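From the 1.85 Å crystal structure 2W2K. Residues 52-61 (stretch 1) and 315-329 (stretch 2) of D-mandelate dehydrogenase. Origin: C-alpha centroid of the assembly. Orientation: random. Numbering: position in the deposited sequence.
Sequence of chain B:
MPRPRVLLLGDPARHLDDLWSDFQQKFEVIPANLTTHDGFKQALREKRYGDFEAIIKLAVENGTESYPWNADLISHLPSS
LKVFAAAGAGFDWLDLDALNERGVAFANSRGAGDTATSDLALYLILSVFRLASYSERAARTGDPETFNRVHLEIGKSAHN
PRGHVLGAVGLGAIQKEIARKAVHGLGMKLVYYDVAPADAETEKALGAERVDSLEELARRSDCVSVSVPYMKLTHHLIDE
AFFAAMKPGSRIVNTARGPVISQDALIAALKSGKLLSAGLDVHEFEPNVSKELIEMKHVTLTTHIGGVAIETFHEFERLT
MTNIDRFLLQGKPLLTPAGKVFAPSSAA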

# COMPACT_ATOMS: atom_id res chain seq x y z
N PHE B 52 43.69 -16.17 7.74
CA PHE B 52 43.00 -15.11 6.97
C PHE B 52 42.76 -13.88 7.87
O PHE B 52 42.72 -14.00 9.11
CB PHE B 52 41.71 -15.61 6.26
CG PHE B 52 40.77 -16.39 7.15
CD1 PHE B 52 39.77 -15.73 7.91
CD2 PHE B 52 40.84 -17.80 7.21
CE1 PHE B 52 38.88 -16.45 8.74
CE2 PHE B 52 39.96 -18.54 8.03
CZ PHE B 52 38.96 -17.87 8.79
N GLU B 53 42.62 -12.70 7.25
CA GLU B 53 42.48 -11.43 7.97
C GLU B 53 41.05 -10.86 8.02
O GLU B 53 40.76 -9.97 8.84
CB GLU B 53 43.45 -10.36 7.39
CG GLU B 53 44.95 -10.62 7.64
CD GLU B 53 45.52 -11.80 6.86
OE1 GLU B 53 45.27 -11.95 5.65
OE2 GLU B 53 46.29 -12.58 7.47
N ALA B 54 40.18 -11.34 7.13
CA ALA B 54 38.78 -10.91 7.10
C ALA B 54 37.81 -12.04 6.69
O ALA B 54 38.24 -13.07 6.11
CB ALA B 54 38.61 -9.68 6.12
N ILE B 55 36.53 -11.85 7.02
CA ILE B 55 35.43 -12.67 6.54
C ILE B 55 34.37 -11.73 5.91
O ILE B 55 34.05 -10.68 6.50
CB ILE B 55 34.75 -13.47 7.72
CG1 ILE B 55 35.73 -14.43 8.41
CG2 ILE B 55 33.52 -14.25 7.20
CD1 ILE B 55 35.38 -14.67 9.93
N ILE B 56 33.80 -12.12 4.76
CA ILE B 56 32.69 -11.40 4.08
C ILE B 56 31.46 -12.30 3.79
O ILE B 56 31.59 -13.50 3.43
CB ILE B 56 33.21 -10.67 2.75
CG1 ILE B 56 32.26 -9.53 2.31
CG2 ILE B 56 33.57 -11.69 1.65
CD1 ILE B 56 32.79 -8.58 1.16
N LYS B 57 30.27 -11.72 3.95
CA LYS B 57 28.98 -12.43 3.80
C LYS B 57 28.04 -11.47 3.04
O LYS B 57 27.51 -10.49 3.63
CB LYS B 57 28.44 -12.80 5.21
CG LYS B 57 27.18 -13.76 5.27
CD LYS B 57 26.63 -13.80 6.72
CE LYS B 57 25.43 -14.76 6.95
NZ LYS B 57 24.16 -14.38 6.23
N LEU B 58 27.86 -11.72 1.74
CA LEU B 58 27.25 -10.74 0.80
C LEU B 58 25.71 -10.65 0.80
O LEU B 58 25.14 -9.70 0.22
CB LEU B 58 27.76 -10.99 -0.63
CG LEU B 58 29.28 -10.79 -0.85
CD1 LEU B 58 29.75 -11.41 -2.18
CD2 LEU B 58 29.64 -9.34 -0.84
N ALA B 59 25.05 -11.63 1.42
CA ALA B 59 23.58 -11.67 1.45
C ALA B 59 23.09 -12.34 2.74
O ALA B 59 23.77 -13.19 3.30
CB ALA B 59 23.00 -12.41 0.22
N VAL B 60 21.88 -11.98 3.16
CA VAL B 60 21.31 -12.51 4.41
C VAL B 60 21.14 -14.03 4.32
O VAL B 60 21.42 -14.77 5.30
CB VAL B 60 19.96 -11.80 4.75
CG1 VAL B 60 19.19 -12.56 5.84
CG2 VAL B 60 20.21 -10.35 5.20
N GLU B 61 20.71 -14.50 3.15
CA GLU B 61 20.50 -15.93 2.90
C GLU B 61 21.77 -16.76 2.57
O GLU B 61 21.67 -17.97 2.35
CB GLU B 61 19.44 -16.15 1.79
CG GLU B 61 19.86 -15.72 0.38
CD GLU B 61 19.59 -14.24 0.07
OE1 GLU B 61 19.29 -13.44 0.98
OE2 GLU B 61 19.69 -13.87 -1.12
N GLU B 315 23.14 -2.14 -1.94
CA GLU B 315 23.77 -1.50 -0.78
C GLU B 315 24.45 -2.50 0.20
O GLU B 315 25.50 -2.16 0.78
CB GLU B 315 22.80 -0.50 -0.10
CG GLU B 315 23.43 0.37 1.00
CD GLU B 315 24.31 1.55 0.50
OE1 GLU B 315 24.59 1.70 -0.73
OE2 GLU B 315 24.73 2.34 1.39
N PHE B 316 23.89 -3.71 0.38
CA PHE B 316 24.57 -4.80 1.14
C PHE B 316 25.97 -5.09 0.53
O PHE B 316 26.98 -5.16 1.25
CB PHE B 316 23.77 -6.14 1.19
CG PHE B 316 22.54 -6.14 2.07
CD1 PHE B 316 22.31 -5.16 3.05
CD2 PHE B 316 21.59 -7.15 1.92
CE1 PHE B 316 21.12 -5.19 3.85
CE2 PHE B 316 20.42 -7.20 2.71
CZ PHE B 316 20.20 -6.21 3.69
N GLU B 317 26.03 -5.30 -0.79
CA GLU B 317 27.31 -5.54 -1.49
C GLU B 317 28.28 -4.35 -1.38
O GLU B 317 29.47 -4.56 -1.08
CB GLU B 317 27.06 -5.93 -2.97
CG GLU B 317 26.35 -7.30 -3.08
CD GLU B 317 26.32 -7.92 -4.49
OE1 GLU B 317 26.81 -7.29 -5.47
OE2 GLU B 317 25.80 -9.06 -4.60
N ARG B 318 27.79 -3.12 -1.58
CA ARG B 318 28.66 -1.92 -1.44
C ARG B 318 29.22 -1.75 -0.01
O ARG B 318 30.42 -1.51 0.16
CB ARG B 318 27.95 -0.61 -1.87
CG ARG B 318 28.91 0.65 -1.92
CD ARG B 318 28.12 1.96 -2.14
NE ARG B 318 27.42 2.41 -0.92
CZ ARG B 318 27.99 3.11 0.07
NH1 ARG B 318 29.27 3.47 0.02
NH2 ARG B 318 27.26 3.46 1.12
N LEU B 319 28.37 -1.88 1.02
CA LEU B 319 28.82 -1.69 2.42
C LEU B 319 29.83 -2.76 2.87
O LEU B 319 30.87 -2.44 3.45
CB LEU B 319 27.61 -1.60 3.39
CG LEU B 319 26.81 -0.27 3.37
CD1 LEU B 319 25.53 -0.45 4.22
CD2 LEU B 319 27.66 0.90 3.90
N THR B 320 29.52 -4.03 2.60
CA THR B 320 30.45 -5.13 3.01
C THR B 320 31.85 -4.97 2.39
O THR B 320 32.86 -5.05 3.11
CB THR B 320 29.87 -6.55 2.74
OG1 THR B 320 29.50 -6.69 1.35
CG2 THR B 320 28.65 -6.85 3.68
N MET B 321 31.91 -4.75 1.07
CA MET B 321 33.20 -4.60 0.36
C MET B 321 33.97 -3.35 0.81
O MET B 321 35.17 -3.43 1.10
CB MET B 321 33.00 -4.60 -1.16
CG MET B 321 32.53 -5.94 -1.77
SD MET B 321 32.56 -5.93 -3.60
CE MET B 321 30.82 -6.04 -4.01
N THR B 322 33.27 -2.20 0.88
CA THR B 322 33.87 -0.93 1.30
C THR B 322 34.37 -0.92 2.74
O THR B 322 35.45 -0.39 3.02
CB THR B 322 32.88 0.29 1.03
OG1 THR B 322 32.52 0.33 -0.36
CG2 THR B 322 33.51 1.63 1.43
N ASN B 323 33.59 -1.51 3.66
CA ASN B 323 34.03 -1.67 5.05
C ASN B 323 35.40 -2.36 5.18
O ASN B 323 36.32 -1.86 5.88
CB ASN B 323 32.96 -2.41 5.87
CG ASN B 323 31.88 -1.48 6.48
OD1 ASN B 323 30.67 -1.80 6.47
ND2 ASN B 323 32.30 -0.35 7.00
N ILE B 324 35.55 -3.50 4.50
CA ILE B 324 36.81 -4.29 4.59
C ILE B 324 38.01 -3.55 3.92
O ILE B 324 39.14 -3.54 4.46
CB ILE B 324 36.58 -5.74 4.05
CG1 ILE B 324 35.63 -6.53 4.99
CG2 ILE B 324 37.91 -6.50 3.89
CD1 ILE B 324 35.08 -7.82 4.36
N ASP B 325 37.75 -2.90 2.79
CA ASP B 325 38.78 -2.10 2.07
C ASP B 325 39.29 -0.95 2.96
O ASP B 325 40.51 -0.81 3.17
CB ASP B 325 38.19 -1.56 0.75
CG ASP B 325 39.25 -0.98 -0.21
OD1 ASP B 325 40.37 -0.59 0.20
OD2 ASP B 325 38.96 -0.91 -1.41
N ARG B 326 38.36 -0.14 3.47
CA ARG B 326 38.69 0.93 4.45
C ARG B 326 39.55 0.42 5.62
O ARG B 326 40.61 0.98 5.90
CB ARG B 326 37.42 1.60 5.00
CG ARG B 326 36.70 2.50 4.00
CD ARG B 326 35.33 3.00 4.53
NE ARG B 326 35.43 3.80 5.75
CZ ARG B 326 35.52 5.13 5.81
NH1 ARG B 326 35.52 5.87 4.71
NH2 ARG B 326 35.60 5.73 7.00
N PHE B 327 39.08 -0.64 6.30
CA PHE B 327 39.66 -1.11 7.56
C PHE B 327 41.01 -1.85 7.41
O PHE B 327 41.87 -1.75 8.29
CB PHE B 327 38.63 -2.00 8.30
CG PHE B 327 38.90 -2.17 9.78
CD1 PHE B 327 38.57 -1.16 10.69
CD2 PHE B 327 39.46 -3.36 10.27
CE1 PHE B 327 38.81 -1.32 12.06
CE2 PHE B 327 39.69 -3.53 11.65
CZ PHE B 327 39.36 -2.51 12.55
N LEU B 328 41.21 -2.58 6.31
CA LEU B 328 42.48 -3.31 6.08
C LEU B 328 43.53 -2.59 5.22
O LEU B 328 44.74 -2.84 5.37
CB LEU B 328 42.23 -4.71 5.47
CG LEU B 328 41.50 -5.76 6.34
CD1 LEU B 328 41.51 -7.12 5.63
CD2 LEU B 328 42.13 -5.85 7.75
N LEU B 329 43.07 -1.74 4.29
CA LEU B 329 43.99 -1.11 3.30
C LEU B 329 44.16 0.43 3.42
O LEU B 329 45.23 0.98 3.10
CB LEU B 329 43.61 -1.49 1.86
CG LEU B 329 43.64 -2.98 1.48
CD1 LEU B 329 43.24 -3.22 0.03
CD2 LEU B 329 44.99 -3.60 1.77
O HOH W 1 24.27 -10.66 -2.97

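No direct hydrogen bond joins these two stretches, although they bury 510 Å² between them. The one polar link is a water. Water 1 donates to Glu317 OE2 at 2.7 Å and, weakly, to Leu58 O at 3.4 Å. Everything else across the contact is van der Waals packing.

The backbones run almost exactly antiparallel. Strand 54-57 and helix 315-329 have axes at 173° that approach to 8.9 Å. The touching residues are at least 256 positions apart in sequence, so the contact is made by the fold and not by a local turn. The CA atoms draw together along the strand direction: Glu53 CA to Leu328 CA is 8.3 Å, and Leu58 CA to Glu317 CA is 5.7 Å.

The strand alternates. Ala54 and Ile56 point toward the helix, while Ile55 and Lys57 point away. The helix answers with Phe316, Thr320, Ile324 and Leu328, spaced four apart and so lying along one side.

At one end, Ala54 CB lies 3.9 Å from both Ile324 CG2 and Leu328 CD1. The small methyl sits against two branched side chains. Ile56 comes next. Its CB is 3.8 Å from Ile324 CD1, and its CD1 is 4.0 Å from Met321 CG. These are apolar contacts that keep hydrocarbon away from water. Ile55 and Lys57 still take part through their backbones: Ile55 O is 3.7 Å from Ile324 CD1, and Lys57 O is 3.8 Å from Thr320 CG2.

Thr320 is a polar residue on this apolar side, but its hydroxyl is satisfied within the helix. Thr320 OG1 donates to Phe316 O at 2.9 Å, with chi1 in the p well. Its oxygen can therefore sit against hydrocarbon, with Leu58 CD2 3.4 Å from Thr320 OG1.

Leu58 has the largest area covered by the other stretch. Its CA-to-CB bond points sideways, but the end of the side chain comes nearer the helix. Its carbonyl also packs there, with Leu58 O 3.9 Å from Phe316 CB. Beyond it, Val60 CG2 meets Phe316 CE2 at 4.0 Å, obliquely to the ring.

Lys57 turns its charge to its own stretch, where Lys57 NZ donates to Ala59 O at 3.2 Å. On the helix, Arg318 and Glu315 form a salt bridge out of reach of the strand, with Arg318 NH2 2.8 Å from Glu315 OE2.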